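Local coordinates for protein Polyphosphate:AMP phosphotransferase (Pseudomonas aeruginosa PAO1, PDB 3CZP) that transfers phosphate from inorganic polyphosphate to AMP to make ADP, and less efficiently to GMP, working as a magnesium-dependent homodimer, at residues V302-G307 with D364-G369. Numbering follows the deposited sequence.
Sequences VAVFEG and DRSWYG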
loop_
_atom_site.group_PDB
_atom_site.type_symbol
_atom_site.label_atom_id
_atom_site.label_comp_id
_atom_site.label_asym_id
_atom_site.label_seq_id
_atom_site.Cartn_x
_atom_site.Cartn_y
_atom_site.Cartn_z
ATOM N N VAL A 302 -6.281 -19.443 -1.409
ATOM C CA VAL A 302 -4.917 -19.186 -1.938
ATOM C C VAL A 302 -4.430 -20.409 -2.662
ATOM O O VAL A 302 -4.343 -21.496 -2.064
ATOM C CB VAL A 302 -3.944 -18.773 -0.798
ATOM C CG1 VAL A 302 -2.493 -18.683 -1.304
ATOM C CG2 VAL A 302 -4.389 -17.430 -0.220
ATOM N N ALA A 303 -4.110 -20.232 -3.955
ATOM C CA ALA A 303 -3.449 -21.255 -4.803
ATOM C C ALA A 303 -2.055 -20.830 -5.151
ATOM O O ALA A 303 -1.839 -19.792 -5.782
ATOM C CB ALA A 303 -4.253 -21.569 -6.069
ATOM N N VAL A 304 -1.089 -21.613 -4.709
ATOM C CA VAL A 304 0.304 -21.374 -4.988
ATOM C C VAL A 304 0.797 -22.282 -6.116
ATOM O O VAL A 304 0.555 -23.497 -6.083
ATOM C CB VAL A 304 1.159 -21.697 -3.748
ATOM C CG1 VAL A 304 2.610 -21.896 -4.180
ATOM C CG2 VAL A 304 0.978 -20.606 -2.615
ATOM N N PHE A 305 1.480 -21.721 -7.101
ATOM C CA PHE A 305 2.066 -22.523 -8.194
ATOM C C PHE A 305 3.567 -22.396 -8.308
ATOM O O PHE A 305 4.096 -21.298 -8.472
ATOM C CB PHE A 305 1.464 -22.116 -9.558
ATOM C CG PHE A 305 0.053 -22.541 -9.752
ATOM C CD1 PHE A 305 -0.254 -23.718 -10.460
ATOM C CD2 PHE A 305 -0.987 -21.778 -9.245
ATOM C CE1 PHE A 305 -1.565 -24.094 -10.639
ATOM C CE2 PHE A 305 -2.334 -22.177 -9.380
ATOM C CZ PHE A 305 -2.629 -23.299 -10.089
ATOM N N GLU A 306 4.245 -23.536 -8.210
ATOM C CA GLU A 306 5.647 -23.653 -8.469
ATOM C C GLU A 306 5.853 -24.821 -9.446
ATOM O O GLU A 306 4.950 -25.657 -9.652
ATOM C CB GLU A 306 6.427 -23.911 -7.169
ATOM C CG GLU A 306 6.274 -22.902 -6.007
ATOM C CD GLU A 306 6.984 -21.540 -6.189
ATOM O OE1 GLU A 306 7.788 -21.396 -7.115
ATOM O OE2 GLU A 306 6.719 -20.605 -5.364
ATOM N N GLY A 307 7.026 -24.848 -10.081
ATOM C CA GLY A 307 7.446 -26.033 -10.848
ATOM C C GLY A 307 8.646 -25.725 -11.678
ATOM O O GLY A 307 9.087 -24.583 -11.753
ATOM N N ASP A 364 1.582 -17.080 -8.826
ATOM C CA ASP A 364 2.459 -17.663 -9.801
ATOM C C ASP A 364 3.886 -17.423 -9.347
ATOM O O ASP A 364 4.448 -16.343 -9.526
ATOM C CB ASP A 364 2.179 -17.066 -11.165
ATOM C CG ASP A 364 2.968 -17.746 -12.280
ATOM O OD1 ASP A 364 3.732 -18.721 -12.033
ATOM O OD2 ASP A 364 2.832 -17.288 -13.425
ATOM N N ARG A 365 4.447 -18.463 -8.731
ATOM C CA ARG A 365 5.609 -18.363 -7.846
ATOM C C ARG A 365 5.202 -17.635 -6.580
ATOM O O ARG A 365 4.147 -17.030 -6.535
ATOM C CB ARG A 365 6.798 -17.718 -8.529
ATOM C CG ARG A 365 7.108 -18.355 -9.845
ATOM C CD ARG A 365 8.198 -17.632 -10.536
ATOM N NE ARG A 365 9.489 -18.019 -9.990
ATOM C CZ ARG A 365 10.648 -17.892 -10.632
ATOM N NH1 ARG A 365 10.677 -17.396 -11.870
ATOM N NH2 ARG A 365 11.791 -18.280 -10.043
ATOM N N SER A 366 5.966 -17.790 -5.521
ATOM C CA SER A 366 5.423 -17.505 -4.217
ATOM C C SER A 366 6.540 -17.299 -3.241
ATOM O O SER A 366 7.686 -17.144 -3.634
ATOM C CB SER A 366 4.529 -18.698 -3.759
ATOM O OG SER A 366 5.370 -19.765 -3.291
ATOM N N TRP A 367 6.196 -17.357 -1.948
ATOM C CA TRP A 367 7.183 -17.274 -0.872
ATOM C C TRP A 367 8.152 -18.440 -0.801
ATOM O O TRP A 367 9.133 -18.369 -0.098
ATOM C CB TRP A 367 6.476 -17.161 0.479
ATOM C CG TRP A 367 5.284 -18.062 0.672
ATOM C CD1 TRP A 367 5.269 -19.302 1.277
ATOM C CD2 TRP A 367 3.916 -17.781 0.304
ATOM N NE1 TRP A 367 3.987 -19.805 1.287
ATOM C CE2 TRP A 367 3.140 -18.908 0.692
ATOM C CE3 TRP A 367 3.293 -16.729 -0.376
ATOM C CZ2 TRP A 367 1.803 -18.993 0.476
ATOM C CZ3 TRP A 367 1.926 -16.797 -0.591
ATOM C CH2 TRP A 367 1.183 -17.924 -0.163
ATOM N N TYR A 368 7.838 -19.527 -1.486
ATOM C CA TYR A 368 8.748 -20.664 -1.652
ATOM C C TYR A 368 10.023 -20.375 -2.437
ATOM O O TYR A 368 11.003 -21.153 -2.355
ATOM C CB TYR A 368 7.989 -21.889 -2.175
ATOM C CG TYR A 368 7.077 -22.445 -1.110
ATOM C CD1 TYR A 368 7.586 -23.220 -0.092
ATOM C CD2 TYR A 368 5.714 -22.124 -1.073
ATOM C CE1 TYR A 368 6.771 -23.723 0.927
ATOM C CE2 TYR A 368 4.886 -22.632 -0.045
ATOM C CZ TYR A 368 5.432 -23.442 0.947
ATOM O OH TYR A 368 4.672 -23.954 1.982
ATOM N N GLY A 369 10.039 -19.248 -3.143
ATOM C CA GLY A 369 11.241 -18.796 -3.845
ATOM C C GLY A 369 12.484 -18.788 -2.966
ATOM O O GLY A 369 13.555 -19.150 -3.414
HETATM O O HOH W 1 9.739 -19.560 -6.979
#
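Ser366 OG is gripped twice. It donates to Glu306 OE2 at 2.6 Å, on the carboxylate's anti lone pair. It also accepts from Tyr368 N at 3.1 Å with an N-H...O angle of 164°, a bond that closes an ST turn. With chi1 at 78°, OG sits between the backbone N and the carbonyl carbon of Ser366, where it can reach both partners. Glu306 reaches the serine by bending at chi2 (-74°), which lays its carboxylate against CA of Arg365. Its other oxygen, OE1, takes a hydrogen bond from a water at 2.7 Å; the same water lies at the edge of the Arg365 guanidinium, in its plane, and makes a weak bond to NE. Glu306 OE1 and Arg365 NE are 4.8 Å apart, so the link between them runs through this water and is weak on the arginine side.

Further back along the strand, Val304 spreads its two methyls: CG2 approaches the six-membered ring of Trp367 obliquely, 3.6 Å from CZ2, while CG1 lies against Ser366. Val302 CG1 meets the edge of the same indole at CH2, tip to tip. Phe305 and Asp364 form a parallel bridge (CA to CA 5.1 Å), and just beyond it Arg365 N donates to Phe305 O at 2.9 Å.

Strand 300-307 is central in the 2-3-1-4-5 parallel sheet of this PPK2 domain, an arrangement consistent with its P-loop NTPase clan. After strand 360-364 the chain folds back along the sheet face that bears Val302, Val304 and Glu306, and leads into helix 370-377. Glu396 of helix 382-402 binds both Trp367 NE1 and Tyr368 OH; on the other side of the sheet, Phe305 packs against helix 313-321.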